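Local coordinates for protein fatty acid synthase 1, isoform A (Drosophila melanogaster, PDB 6FN6) that probably builds long-chain saturated fatty acids from acetyl-CoA and malonyl-CoA using NADPH, this chain being its dehydratase, enoylreductase and ketoreductase region, at residues 305-310 and 336-341; 382-387 and 407-412. One frame throughout, in Å; residues are numbered along the deposited sequence.

Contact 1: 305-310 and 336-341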
# COMPACT_ATOMS: atom_id res chain seq x y z
N LYS A 305 -26.50 -60.05 -30.25
CA LYS A 305 -27.75 -60.27 -29.53
C LYS A 305 -27.63 -61.41 -28.52
O LYS A 305 -27.09 -62.47 -28.84
CB LYS A 305 -28.89 -60.56 -30.51
CG LYS A 305 -30.28 -60.52 -29.90
CD LYS A 305 -31.34 -60.80 -30.95
CE LYS A 305 -32.74 -60.52 -30.43
NZ LYS A 305 -33.79 -61.04 -31.35
N GLY A 306 -28.13 -61.19 -27.31
CA GLY A 306 -28.11 -62.21 -26.28
C GLY A 306 -29.21 -62.05 -25.25
O GLY A 306 -29.82 -60.98 -25.15
N VAL A 307 -29.47 -63.10 -24.48
CA VAL A 307 -30.48 -63.06 -23.43
C VAL A 307 -30.00 -63.81 -22.19
O VAL A 307 -29.09 -64.63 -22.28
CB VAL A 307 -31.83 -63.63 -23.92
CG1 VAL A 307 -32.35 -62.83 -25.11
CG2 VAL A 307 -31.68 -65.10 -24.30
N GLU A 308 -30.62 -63.52 -21.05
CA GLU A 308 -30.32 -64.23 -19.81
C GLU A 308 -31.59 -64.76 -19.17
O GLU A 308 -32.48 -64.00 -18.80
CB GLU A 308 -29.58 -63.33 -18.83
CG GLU A 308 -29.60 -63.84 -17.39
CD GLU A 308 -28.68 -63.07 -16.47
OE1 GLU A 308 -28.40 -61.88 -16.74
OE2 GLU A 308 -28.22 -63.65 -15.46
N LEU A 309 -31.67 -66.08 -19.04
CA LEU A 309 -32.79 -66.74 -18.39
C LEU A 309 -32.68 -66.56 -16.87
O LEU A 309 -31.66 -66.92 -16.27
CB LEU A 309 -32.84 -68.22 -18.76
CG LEU A 309 -32.88 -68.48 -20.27
CD1 LEU A 309 -32.77 -69.96 -20.57
CD2 LEU A 309 -34.15 -67.91 -20.90
N ALA A 310 -33.72 -66.01 -16.26
CA ALA A 310 -33.69 -65.64 -14.85
C ALA A 310 -34.86 -66.21 -14.05
O ALA A 310 -35.48 -65.51 -13.25
CB ALA A 310 -33.67 -64.12 -14.71
N ASP A 336 -27.40 -56.22 -27.88
CA ASP A 336 -28.82 -56.29 -27.56
C ASP A 336 -29.05 -57.38 -26.53
O ASP A 336 -29.33 -58.53 -26.88
CB ASP A 336 -29.65 -56.57 -28.81
CG ASP A 336 -31.12 -56.77 -28.51
OD1 ASP A 336 -31.60 -56.21 -27.50
OD2 ASP A 336 -31.80 -57.48 -29.28
N VAL A 337 -28.91 -57.03 -25.26
CA VAL A 337 -29.03 -57.99 -24.17
C VAL A 337 -30.36 -57.78 -23.47
O VAL A 337 -30.77 -56.65 -23.21
CB VAL A 337 -27.86 -57.88 -23.19
CG1 VAL A 337 -28.00 -58.90 -22.06
CG2 VAL A 337 -26.54 -58.06 -23.91
N ALA A 338 -31.04 -58.88 -23.16
CA ALA A 338 -32.33 -58.83 -22.48
C ALA A 338 -32.36 -59.85 -21.35
O ALA A 338 -31.62 -60.82 -21.36
CB ALA A 338 -33.46 -59.08 -23.46
N VAL A 339 -33.23 -59.61 -20.37
CA VAL A 339 -33.44 -60.57 -19.30
C VAL A 339 -34.83 -61.16 -19.46
O VAL A 339 -35.83 -60.44 -19.43
CB VAL A 339 -33.26 -59.92 -17.91
CG1 VAL A 339 -33.44 -60.96 -16.81
CG2 VAL A 339 -31.90 -59.26 -17.81
N VAL A 340 -34.88 -62.48 -19.61
CA VAL A 340 -36.14 -63.18 -19.82
C VAL A 340 -36.64 -63.72 -18.48
O VAL A 340 -35.88 -64.32 -17.72
CB VAL A 340 -35.99 -64.32 -20.84
CG1 VAL A 340 -37.35 -64.88 -21.20
CG2 VAL A 340 -35.26 -63.82 -22.08
N THR A 341 -37.92 -63.50 -18.20
CA THR A 341 -38.51 -63.93 -16.94
C THR A 341 -39.82 -64.67 -17.20
O THR A 341 -40.66 -64.22 -17.97
CB THR A 341 -38.77 -62.74 -15.99
OG1 THR A 341 -39.34 -63.22 -14.77
CG2 THR A 341 -39.71 -61.72 -16.63
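K305 and D336 both have CG anti to the backbone N (chi1 -168° and 175°), and their side chains run side by side, pointing the same way. The lysine methylenes lie beside the carboxylate oxygen OD2, with K305 CE 3.4 Å and K305 CG 3.5 Å from D336 OD2. NZ travels on beyond it to E371 and the carbonyl of Q372, while D336 OD1 is held by R359. An alanine in place of K305, lacking everything beyond CB, would probably leave E371 without its ammonium partner, the Q372 carbonyl without its donor and D336 OD2 without its aliphatic neighbour.

Further along the same face, V340 touches two residues of the facing strand: its CG2 lies 3.9 Å from V307 CB, and its CB lies 4.0 Å from L309 CD2. A310 CB meets V339 CG1 at 3.8 Å on the other face. E308 is extended on the face it shares with V339, its carboxylate bound by R313 and the backbone N of V319.

Between these two faces, the backbones run parallel in register. G306 gives its N-H to D336 and receives that of A338; E308 does the same with A338 and V340; A310 N closes the series on V340 O. Strand 303-309, helix 320-329 and strand 334-341 form a beta-alpha-beta unit, consistent with the first two strands of a class I methyltransferase-like fold.

Contact 2: 382-387 and 407-412; sequences VLSRPD and EETLPT
E408 reaches across to V382, L383 and S384 and lays its carboxylate against their turn, which follows strand 374-380 in what looks like a class I methyltransferase-like fold, probably the pseudo-methyltransferase domain of animal fatty acid synthases. E408 lies on the adjacent parallel strand, 402-409, with T409 between it and helix 410-423. Its CG stands anti to the carbonyl carbon and the chain bends again at chi2 (-73°), which carries CD round toward the turn.

The tight part is here, in the interior. E408 OE2 takes the N-H of L383 at 3.0 Å, almost straight at the hydrogen (174°), although the donor approaches from above the carboxylate plane. V382 N adds a weak bond to the same oxygen at 2.9 Å. L383 crosses the glutamate at about a right angle and brings its aliphatic part up against the carboxylate: L383 CB is 3.6 Å from E408 OE1, and L383 CG is as close, 3.6 Å, to E408 OE2. The rest of the leucine beds into Y413, L420 and L421 of helix 410-423 and L391 of helix 389-395. Backbone N-H groups thus answer a buried acid, and would probably favour its charged form.

Toward solvent the contact thins out. S384 is partly exposed, and beyond it R385 and P386 lead the chain off into exposed positions. T412 is on the first turn of the helix whose N-cap position T409 occupies, and the place of its hydroxyl is doubtful. The serine hydroxyl donates to the other carboxylate oxygen, with S384 OG 3.2 Å from E408 OE1 and nearly on the line of that oxygen's C-O bond.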
# COMPACT_ATOMS: atom_id res chain seq x y z
N VAL A 382 -29.52 -75.41 -16.53
CA VAL A 382 -30.43 -75.72 -17.63
C VAL A 382 -30.42 -77.23 -17.88
O VAL A 382 -31.45 -77.82 -18.19
CB VAL A 382 -30.06 -74.93 -18.90
CG1 VAL A 382 -30.97 -75.32 -20.06
CG2 VAL A 382 -30.13 -73.44 -18.63
N LEU A 383 -29.25 -77.84 -17.76
CA LEU A 383 -29.11 -79.27 -17.96
C LEU A 383 -29.48 -80.03 -16.69
O LEU A 383 -29.62 -81.26 -16.71
CB LEU A 383 -27.68 -79.61 -18.38
CG LEU A 383 -27.14 -78.85 -19.59
CD1 LEU A 383 -25.69 -79.21 -19.85
CD2 LEU A 383 -27.99 -79.11 -20.84
N SER A 384 -29.64 -79.30 -15.59
CA SER A 384 -30.03 -79.89 -14.31
C SER A 384 -31.53 -80.13 -14.25
O SER A 384 -31.99 -81.10 -13.65
CB SER A 384 -29.60 -78.98 -13.16
OG SER A 384 -28.20 -78.77 -13.17
N ARG A 385 -32.29 -79.23 -14.88
CA ARG A 385 -33.75 -79.31 -14.88
C ARG A 385 -34.24 -80.71 -15.27
O ARG A 385 -33.58 -81.41 -16.03
CB ARG A 385 -34.33 -78.29 -15.86
CG ARG A 385 -34.12 -76.83 -15.47
CD ARG A 385 -35.33 -76.25 -14.74
NE ARG A 385 -35.47 -76.78 -13.39
CZ ARG A 385 -36.49 -76.50 -12.58
NH1 ARG A 385 -37.46 -75.69 -12.98
NH2 ARG A 385 -36.53 -77.03 -11.37
N PRO A 386 -35.40 -81.12 -14.73
CA PRO A 386 -35.93 -82.46 -15.02
C PRO A 386 -36.45 -82.57 -16.46
O PRO A 386 -36.30 -83.62 -17.09
CB PRO A 386 -37.07 -82.62 -14.01
CG PRO A 386 -37.52 -81.23 -13.75
CD PRO A 386 -36.29 -80.36 -13.83
N ASP A 387 -37.05 -81.50 -16.95
CA ASP A 387 -37.57 -81.46 -18.32
C ASP A 387 -36.59 -80.75 -19.24
O ASP A 387 -35.88 -79.83 -18.83
CB ASP A 387 -38.94 -80.79 -18.36
CG ASP A 387 -38.93 -79.38 -17.78
OD1 ASP A 387 -38.01 -78.60 -18.11
OD2 ASP A 387 -39.84 -79.06 -16.99
N GLU A 407 -24.10 -72.29 -17.11
CA GLU A 407 -23.44 -72.53 -15.83
C GLU A 407 -24.13 -73.71 -15.18
O GLU A 407 -25.34 -73.70 -14.97
CB GLU A 407 -23.49 -71.29 -14.94
CG GLU A 407 -23.04 -71.54 -13.50
CD GLU A 407 -22.90 -70.26 -12.68
OE1 GLU A 407 -22.75 -69.17 -13.29
OE2 GLU A 407 -22.94 -70.33 -11.44
N GLU A 408 -23.35 -74.74 -14.85
CA GLU A 408 -23.90 -75.97 -14.31
C GLU A 408 -23.14 -76.42 -13.08
O GLU A 408 -22.03 -75.95 -12.82
CB GLU A 408 -23.86 -77.08 -15.37
CG GLU A 408 -24.61 -76.77 -16.65
CD GLU A 408 -26.11 -76.81 -16.48
OE1 GLU A 408 -26.59 -77.55 -15.59
OE2 GLU A 408 -26.81 -76.10 -17.22
N THR A 409 -23.74 -77.31 -12.30
CA THR A 409 -23.03 -77.96 -11.21
C THR A 409 -22.23 -79.11 -11.80
O THR A 409 -22.74 -79.87 -12.63
CB THR A 409 -23.99 -78.48 -10.12
OG1 THR A 409 -24.83 -79.51 -10.66
CG2 THR A 409 -24.86 -77.35 -9.59
N LEU A 410 -20.98 -79.24 -11.37
CA LEU A 410 -20.06 -80.21 -11.95
C LEU A 410 -20.56 -81.66 -11.85
O LEU A 410 -20.55 -82.38 -12.85
CB LEU A 410 -18.69 -80.10 -11.29
CG LEU A 410 -17.57 -80.97 -11.89
CD1 LEU A 410 -17.44 -80.77 -13.39
CD2 LEU A 410 -16.25 -80.66 -11.20
N PRO A 411 -20.99 -82.10 -10.66
CA PRO A 411 -21.44 -83.49 -10.59
C PRO A 411 -22.56 -83.81 -11.57
O PRO A 411 -22.49 -84.83 -12.26
CB PRO A 411 -21.91 -83.64 -9.14
CG PRO A 411 -22.09 -82.26 -8.63
CD PRO A 411 -21.08 -81.43 -9.35
N THR A 412 -23.57 -82.96 -11.64
CA THR A 412 -24.70 -83.18 -12.53
C THR A 412 -24.28 -83.10 -13.99
O THR A 412 -24.66 -83.94 -14.81
CB THR A 412 -25.84 -82.17 -12.28
OG1 THR A 412 -25.34 -80.84 -12.46
CG2 THR A 412 -26.40 -82.33 -10.88

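How the contacts relate
Well after the dehydratase region at its start, the chain lays down strand 303-309, then passes through helix 320-329 and returns on strand 334-341, where contact 1 closes a loop with 25 residues between its segments. After strand 359-362 and strand 374-380 it enters contact 2, which closes over 19 residues that include helix 389-395 and most of strand 402-409. The two loops follow in series and neither nest nor cross. Both reach the same mixed sheet, in which strand 374-380 lies between 303-309 and 402-409. Contact 1 joins two strands within that sheet; contact 2 ties a connecting turn to a strand-helix junction. Their centres are about 19 Å apart.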